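Local structure of hydrolase, NUDIX family (Clostridium perfringens ATCC 13124, 3F6A) at residues I13-K18 with A105-F110; Y125-L130 with T145-D149. The protein probably hydrolyses a nucleoside diphosphate linked to another moiety, as many Nudix hydrolases do. One frame throughout, in Å; residues are numbered along the deposited sequence.

Interaction 1: I13-K18 with A105-F110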
ATOM      1  N   ILE A  13      14.415   4.753  -8.238  1.00 21.21           N
ATOM      2  CA  ILE A  13      15.299   3.769  -8.850  1.00 20.94           C
ATOM      3  C   ILE A  13      16.758   3.997  -8.488  1.00 21.02           C
ATOM      4  O   ILE A  13      17.286   5.095  -8.658  1.00 20.52           O
ATOM      5  CB  ILE A  13      15.137   3.800 -10.384  1.00 21.57           C
ATOM      6  CG1 ILE A  13      13.665   3.579 -10.734  1.00 20.06           C
ATOM      7  CG2 ILE A  13      16.012   2.737 -11.032  1.00 21.18           C
ATOM      8  CD1 ILE A  13      13.332   3.759 -12.194  1.00 20.85           C
ATOM      9  N   VAL A  14      17.404   2.946  -7.995  1.00 19.96           N
ATOM     10  CA  VAL A  14      18.800   3.020  -7.596  1.00 21.38           C
ATOM     11  C   VAL A  14      19.729   2.227  -8.511  1.00 22.00           C
ATOM     12  O   VAL A  14      19.464   1.071  -8.828  1.00 24.77           O
ATOM     13  CB  VAL A  14      18.977   2.496  -6.144  1.00 22.56           C
ATOM     14  CG1 VAL A  14      20.467   2.359  -5.806  1.00 22.47           C
ATOM     15  CG2 VAL A  14      18.284   3.439  -5.165  1.00 20.89           C
ATOM     16  N   CYS A  15      20.811   2.863  -8.943  1.00 24.00           N
ATOM     17  CA  CYS A  15      21.813   2.203  -9.774  1.00 27.38           C
ATOM     18  C   CYS A  15      23.097   2.347  -8.968  1.00 28.48           C
ATOM     19  O   CYS A  15      23.542   3.465  -8.695  1.00 26.27           O
ATOM     20  CB  CYS A  15      21.963   2.892 -11.135  1.00 26.95           C
ATOM     21  SG  CYS A  15      23.065   1.985 -12.270  1.00 28.67           S
ATOM     22  N   LYS A  16      23.675   1.212  -8.587  1.00 31.20           N
ATOM     23  CA  LYS A  16      24.877   1.167  -7.757  1.00 33.26           C
ATOM     24  C   LYS A  16      24.754   2.079  -6.536  1.00 32.71           C
ATOM     25  O   LYS A  16      24.105   1.707  -5.560  1.00 33.83           O
ATOM     26  CB  LYS A  16      26.147   1.496  -8.562  1.00 35.01           C
ATOM     27  CG  LYS A  16      26.112   2.764  -9.376  1.00 37.59           C
ATOM     28  CD  LYS A  16      27.515   3.192  -9.771  1.00 38.70           C
ATOM     29  CE  LYS A  16      28.257   3.824  -8.596  1.00 37.82           C
ATOM     30  NZ  LYS A  16      27.650   5.125  -8.183  1.00 32.37           N
ATOM     31  N   ASP A  17      25.349   3.267  -6.572  1.00 31.76           N
ATOM     32  CA  ASP A  17      25.260   4.155  -5.416  1.00 32.06           C
ATOM     33  C   ASP A  17      24.517   5.475  -5.635  1.00 30.77           C
ATOM     34  O   ASP A  17      24.728   6.443  -4.897  1.00 28.95           O
ATOM     35  CB  ASP A  17      26.662   4.436  -4.862  1.00 35.07           C
ATOM     36  CG  ASP A  17      27.375   3.170  -4.418  1.00 39.74           C
ATOM     37  OD1 ASP A  17      26.789   2.399  -3.625  1.00 38.66           O
ATOM     38  OD2 ASP A  17      28.524   2.942  -4.863  1.00 43.39           O
ATOM     39  N   LYS A  18      23.632   5.516  -6.631  1.00 27.16           N
ATOM     40  CA  LYS A  18      22.870   6.734  -6.897  1.00 26.60           C
ATOM     41  C   LYS A  18      21.391   6.448  -7.174  1.00 23.89           C
ATOM     42  O   LYS A  18      21.021   5.333  -7.537  1.00 24.21           O
ATOM     43  CB  LYS A  18      23.492   7.501  -8.077  1.00 27.17           C
ATOM     44  CG  LYS A  18      24.977   7.801  -7.894  1.00 27.49           C
ATOM     45  CD  LYS A  18      25.462   8.892  -8.833  1.00 29.72           C
ATOM     46  CE  LYS A  18      26.945   9.176  -8.600  1.00 30.32           C
ATOM     47  NZ  LYS A  18      27.428  10.373  -9.353  1.00 33.17           N
ATOM     48  N   ALA A 105      13.283   0.580  -6.227  1.00 18.47           N
ATOM     49  CA  ALA A 105      13.746  -0.430  -7.171  1.00 18.62           C
ATOM     50  C   ALA A 105      15.195  -0.207  -7.579  1.00 20.12           C
ATOM     51  O   ALA A 105      15.810   0.789  -7.218  1.00 16.65           O
ATOM     52  CB  ALA A 105      12.865  -0.416  -8.410  1.00 16.46           C
ATOM     53  N   THR A 106      15.725  -1.151  -8.347  1.00 21.09           N
ATOM     54  CA  THR A 106      17.092  -1.073  -8.834  1.00 22.46           C
ATOM     55  C   THR A 106      17.090  -1.187 -10.356  1.00 22.26           C
ATOM     56  O   THR A 106      16.121  -1.664 -10.945  1.00 23.72           O
ATOM     57  CB  THR A 106      17.944  -2.226  -8.268  1.00 23.61           C
ATOM     58  OG1 THR A 106      17.361  -3.476  -8.656  1.00 23.89           O
ATOM     59  CG2 THR A 106      18.009  -2.151  -6.743  1.00 24.28           C
ATOM     60  N   THR A 107      18.175  -0.737 -10.982  1.00 22.92           N
ATOM     61  CA  THR A 107      18.342  -0.826 -12.431  1.00 22.90           C
ATOM     62  C   THR A 107      19.843  -1.011 -12.689  1.00 24.39           C
ATOM     63  O   THR A 107      20.666  -0.703 -11.828  1.00 22.61           O
ATOM     64  CB  THR A 107      17.804   0.432 -13.156  1.00 23.81           C
ATOM     65  OG1 THR A 107      17.598   0.131 -14.544  1.00 22.50           O
ATOM     66  CG2 THR A 107      18.765   1.591 -13.025  1.00 22.83           C
ATOM     67  N   THR A 108      20.198  -1.510 -13.870  1.00 25.86           N
ATOM     68  CA  THR A 108      21.595  -1.783 -14.195  1.00 26.62           C
ATOM     69  C   THR A 108      22.515  -0.661 -14.688  1.00 27.05           C
ATOM     70  O   THR A 108      23.705  -0.668 -14.375  1.00 28.90           O
ATOM     71  CB  THR A 108      21.682  -2.937 -15.201  1.00 28.37           C
ATOM     72  OG1 THR A 108      20.965  -2.585 -16.387  1.00 28.89           O
ATOM     73  CG2 THR A 108      21.081  -4.200 -14.609  1.00 27.37           C
ATOM     74  N   SER A 109      21.994   0.298 -15.446  1.00 25.92           N
ATOM     75  CA  SER A 109      22.847   1.375 -15.950  1.00 25.30           C
ATOM     76  C   SER A 109      22.281   2.774 -15.744  1.00 23.87           C
ATOM     77  O   SER A 109      21.075   2.956 -15.600  1.00 24.13           O
ATOM     78  CB  SER A 109      23.129   1.171 -17.438  1.00 24.59           C
ATOM     79  OG  SER A 109      21.930   1.234 -18.184  1.00 28.38           O
ATOM     80  N   PHE A 110      23.171   3.760 -15.745  1.00 23.31           N
ATOM     81  CA  PHE A 110      22.789   5.154 -15.560  1.00 25.95           C
ATOM     82  C   PHE A 110      22.191   5.723 -16.831  1.00 24.89           C
ATOM     83  O   PHE A 110      21.540   6.763 -16.802  1.00 24.72           O
ATOM     84  CB  PHE A 110      24.005   6.006 -15.190  1.00 27.24           C
ATOM     85  CG  PHE A 110      24.549   5.736 -13.822  1.00 30.02           C
ATOM     86  CD1 PHE A 110      23.735   5.849 -12.703  1.00 30.07           C
ATOM     87  CD2 PHE A 110      25.894   5.420 -13.646  1.00 32.92           C
ATOM     88  CE1 PHE A 110      24.253   5.657 -11.424  1.00 32.51           C
ATOM     89  CE2 PHE A 110      26.420   5.228 -12.372  1.00 33.67           C
ATOM     90  CZ  PHE A 110      25.595   5.348 -11.260  1.00 31.46           C
TER
HETATM   91  O   HOH W   1      23.032  -1.307  -9.960  1.00 43.32           O
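C15 turns its SG anti to its backbone N (chi1 -173°), and F110 swings its ring to the side of its own backbone N (chi1 -70°), which sets the sulfur over one face of the phenyl ring. C15 SG lies 4.1 Å from the centroid of the F110 ring, 18° off the ring normal, a sulfur-aromatic contact. The cysteine is small enough to sit between this ring and the backbone that curls past it, where C15 SG also comes 3.4 Å from T108 O. K16 comes obliquely at the CZ end of the ring: its aliphatic chain crosses F110 at about a right angle, K16 CG lying a tight 3.2 Å from F110 CZ, and bends at its last two torsions to bring NZ to the ring edge, in plane. The parallel pairing of strands 7-15 and 98-106 belongs to the mixed sheet of the Nudix fold. V14 anchors it with both backbone polar groups: V14 N donates to A105 O at 2.8 Å, and V14 O accepts from T107 N at 3.1 Å. Beyond these bonds the chains move apart, and a water accepts from K16 N and donates to T107 O. The 13-18 chain reverses through a type II' turn from C15 to K18 and continues into strand 18-23. Beta-branched I13 suits a buried strand, its CG2 meeting T107 CG2 at 3.6 Å, while T107 spends its hydroxyl on a hydrogen bond with N58 O. On the other face of the sheet V14 packs on helix 138-150. W124 of strand 122-125 meets the F110 ring edge-to-face and also touches C15.

Interaction 2: Y125-L130 with T145-D149; sequences YSKEDL and TEALD
The loop that leaves strand 122-125 packs against helix 138-150, near the C-terminal end of the Nudix chain. L148 points toward the loop and lays CD1 3.6 Å from K127 N, so that a leucine methyl rests on the loop backbone. One turn earlier, T145 offers two different groups: its CG2 is 3.8 Å from K127 CD, and its OG1, which is hydrogen-bonded to L141 O of its own helix, lies against L130 CD1. K127 leaves its backbone with CG anti to N (chi1 179°), then bends three times, carrying its methylenes across T145 to D149. There D149 OD1 is 3.1 Å from K127 CE but 3.7 Å from K127 NZ, a long salt bridge. An ST motif shapes the loop itself: S126 OG accepts from D129 N at 2.9 Å, while D129 OD2 takes both S126 N and S126 OG from the same face of its carboxylate, the hydroxyl from almost directly above the plane. Serine and aspartate suit these positions because their short polar side chains can bond back to the main chain, which would hold the bend from which K127 and L130 meet the helix. With no hydrogen bond joining loop and helix, their attachment rests on apolar packing and on a charge attraction that is probably modest, since both K127 and D149 are exposed to solvent.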
ATOM      1  N   TYR A 125      21.522  10.986  -8.230  1.00 27.82           N
ATOM      2  CA  TYR A 125      22.031  11.623  -7.021  1.00 27.37           C
ATOM      3  C   TYR A 125      22.669  10.666  -6.030  1.00 27.99           C
ATOM      4  O   TYR A 125      22.147   9.582  -5.758  1.00 28.52           O
ATOM      5  CB  TYR A 125      20.899  12.365  -6.310  1.00 26.30           C
ATOM      6  CG  TYR A 125      20.270  13.469  -7.118  1.00 26.16           C
ATOM      7  CD1 TYR A 125      20.590  14.804  -6.874  1.00 24.68           C
ATOM      8  CD2 TYR A 125      19.341  13.182  -8.120  1.00 24.43           C
ATOM      9  CE1 TYR A 125      20.003  15.824  -7.607  1.00 25.30           C
ATOM     10  CE2 TYR A 125      18.753  14.189  -8.856  1.00 23.23           C
ATOM     11  CZ  TYR A 125      19.083  15.508  -8.595  1.00 24.64           C
ATOM     12  OH  TYR A 125      18.491  16.511  -9.325  1.00 23.38           O
ATOM     13  N   SER A 126      23.801  11.090  -5.484  1.00 28.99           N
ATOM     14  CA  SER A 126      24.521  10.312  -4.488  1.00 30.74           C
ATOM     15  C   SER A 126      23.905  10.687  -3.148  1.00 32.55           C
ATOM     16  O   SER A 126      23.193  11.688  -3.047  1.00 28.67           O
ATOM     17  CB  SER A 126      25.996  10.703  -4.479  1.00 31.97           C
ATOM     18  OG  SER A 126      26.130  12.070  -4.123  1.00 31.50           O
ATOM     19  N   LYS A 127      24.172   9.896  -2.116  1.00 35.87           N
ATOM     20  CA  LYS A 127      23.624  10.215  -0.806  1.00 40.36           C
ATOM     21  C   LYS A 127      24.171  11.583  -0.406  1.00 42.55           C
ATOM     22  O   LYS A 127      23.542  12.316   0.355  1.00 43.98           O
ATOM     23  CB  LYS A 127      24.015   9.146   0.225  1.00 41.10           C
ATOM     24  CG  LYS A 127      23.498   9.424   1.630  1.00 42.04           C
ATOM     25  CD  LYS A 127      22.829   8.205   2.271  1.00 42.47           C
ATOM     26  CE  LYS A 127      23.788   7.039   2.477  1.00 43.77           C
ATOM     27  NZ  LYS A 127      24.126   6.321   1.212  1.00 44.03           N
ATOM     28  N   GLU A 128      25.340  11.928  -0.944  1.00 45.02           N
ATOM     29  CA  GLU A 128      25.960  13.215  -0.654  1.00 47.43           C
ATOM     30  C   GLU A 128      25.177  14.346  -1.314  1.00 49.04           C
ATOM     31  O   GLU A 128      24.927  15.381  -0.690  1.00 49.28           O
ATOM     32  CB  GLU A 128      27.414  13.237  -1.133  1.00 48.08           C
ATOM     33  CG  GLU A 128      28.325  12.260  -0.401  1.00 50.01           C
ATOM     34  CD  GLU A 128      29.795  12.631  -0.515  1.00 51.45           C
ATOM     35  OE1 GLU A 128      30.308  12.710  -1.651  1.00 51.63           O
ATOM     36  OE2 GLU A 128      30.438  12.846   0.536  1.00 52.78           O
ATOM     37  N   ASP A 129      24.796  14.156  -2.575  1.00 50.56           N
ATOM     38  CA  ASP A 129      24.019  15.172  -3.277  1.00 52.75           C
ATOM     39  C   ASP A 129      22.621  15.176  -2.672  1.00 54.54           C
ATOM     40  O   ASP A 129      21.627  14.973  -3.369  1.00 55.30           O
ATOM     41  CB  ASP A 129      23.921  14.858  -4.772  1.00 52.45           C
ATOM     42  CG  ASP A 129      25.276  14.705  -5.427  1.00 52.65           C
ATOM     43  OD1 ASP A 129      26.169  15.531  -5.142  1.00 51.52           O
ATOM     44  OD2 ASP A 129      25.442  13.765  -6.235  1.00 52.90           O
ATOM     45  N   LEU A 130      22.557  15.394  -1.364  1.00 56.49           N
ATOM     46  CA  LEU A 130      21.293  15.418  -0.647  1.00 57.55           C
ATOM     47  C   LEU A 130      20.915  16.871  -0.383  1.00 58.16           C
ATOM     48  O   LEU A 130      20.169  17.479  -1.155  1.00 57.89           O
ATOM     49  CB  LEU A 130      21.435  14.649   0.673  1.00 57.95           C
ATOM     50  CG  LEU A 130      20.185  14.035   1.318  1.00 58.15           C
ATOM     51  CD1 LEU A 130      20.604  13.109   2.452  1.00 56.16           C
ATOM     52  CD2 LEU A 130      19.257  15.131   1.822  1.00 57.83           C
ATOM     53  N   THR A 145      16.875   8.973  -0.081  1.00 21.70           N
ATOM     54  CA  THR A 145      17.926   8.546   0.831  1.00 21.42           C
ATOM     55  C   THR A 145      17.605   7.163   1.387  1.00 21.44           C
ATOM     56  O   THR A 145      18.496   6.321   1.517  1.00 19.91           O
ATOM     57  CB  THR A 145      18.086   9.550   1.983  1.00 21.07           C
ATOM     58  OG1 THR A 145      18.419  10.833   1.439  1.00 22.58           O
ATOM     59  CG2 THR A 145      19.187   9.111   2.935  1.00 22.97           C
ATOM     60  N   GLU A 146      16.337   6.925   1.712  1.00 19.28           N
ATOM     61  CA  GLU A 146      15.942   5.618   2.218  1.00 19.05           C
ATOM     62  C   GLU A 146      16.183   4.587   1.121  1.00 18.10           C
ATOM     63  O   GLU A 146      16.680   3.495   1.381  1.00 16.81           O
ATOM     64  CB  GLU A 146      14.460   5.589   2.599  1.00 20.56           C
ATOM     65  CG  GLU A 146      14.055   6.563   3.687  1.00 22.79           C
ATOM     66  CD  GLU A 146      12.617   6.361   4.117  1.00 24.04           C
ATOM     67  OE1 GLU A 146      11.836   5.778   3.327  1.00 25.50           O
ATOM     68  OE2 GLU A 146      12.265   6.789   5.236  1.00 23.41           O
ATOM     69  N   ALA A 147      15.818   4.939  -0.109  1.00 19.09           N
ATOM     70  CA  ALA A 147      16.006   4.029  -1.239  1.00 21.10           C
ATOM     71  C   ALA A 147      17.484   3.655  -1.347  1.00 21.44           C
ATOM     72  O   ALA A 147      17.825   2.488  -1.537  1.00 22.11           O
ATOM     73  CB  ALA A 147      15.522   4.682  -2.541  1.00 18.54           C
ATOM     74  N   LEU A 148      18.360   4.649  -1.220  1.00 23.47           N
ATOM     75  CA  LEU A 148      19.797   4.407  -1.291  1.00 24.63           C
ATOM     76  C   LEU A 148      20.281   3.545  -0.129  1.00 25.35           C
ATOM     77  O   LEU A 148      21.034   2.593  -0.332  1.00 25.20           O
ATOM     78  CB  LEU A 148      20.565   5.735  -1.311  1.00 24.90           C
ATOM     79  CG  LEU A 148      20.605   6.471  -2.653  1.00 22.07           C
ATOM     80  CD1 LEU A 148      21.152   7.881  -2.474  1.00 23.90           C
ATOM     81  CD2 LEU A 148      21.460   5.687  -3.631  1.00 22.78           C
ATOM     82  N   ASP A 149      19.851   3.873   1.087  1.00 27.32           N
ATOM     83  CA  ASP A 149      20.257   3.103   2.262  1.00 28.73           C
ATOM     84  C   ASP A 149      19.817   1.648   2.132  1.00 29.55           C
ATOM     85  O   ASP A 149      20.519   0.738   2.579  1.00 28.44           O
ATOM     86  CB  ASP A 149      19.650   3.679   3.549  1.00 29.97           C
ATOM     87  CG  ASP A 149      20.170   5.062   3.881  1.00 29.92           C
ATOM     88  OD1 ASP A 149      21.285   5.411   3.444  1.00 32.36           O
ATOM     89  OD2 ASP A 149      19.466   5.805   4.598  1.00 34.09           O
TER

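In the fold
Interactions 1 and 2 adjoin, their centres about 11 Å apart, and L148 helps to join them: its CD1 belongs to interaction 2, while its CD2 lies 3.6 Å from D17 O in the turn of interaction 1. K18 CB likewise touches Y125 O. Interaction 1 begins in the buried sheet, where I13 and V14 lie beside A105 and T106 in parallel strands and V14 bonds to the residues flanking T106, and opens outward into water and a ring-sulfur contact. Interaction 2 lies farther from the chain's centre and attaches a loop to a helix through side chains, ending in exposed charges. Helix 138-150 is common ground, packing on V14 and on the 125-130 loop.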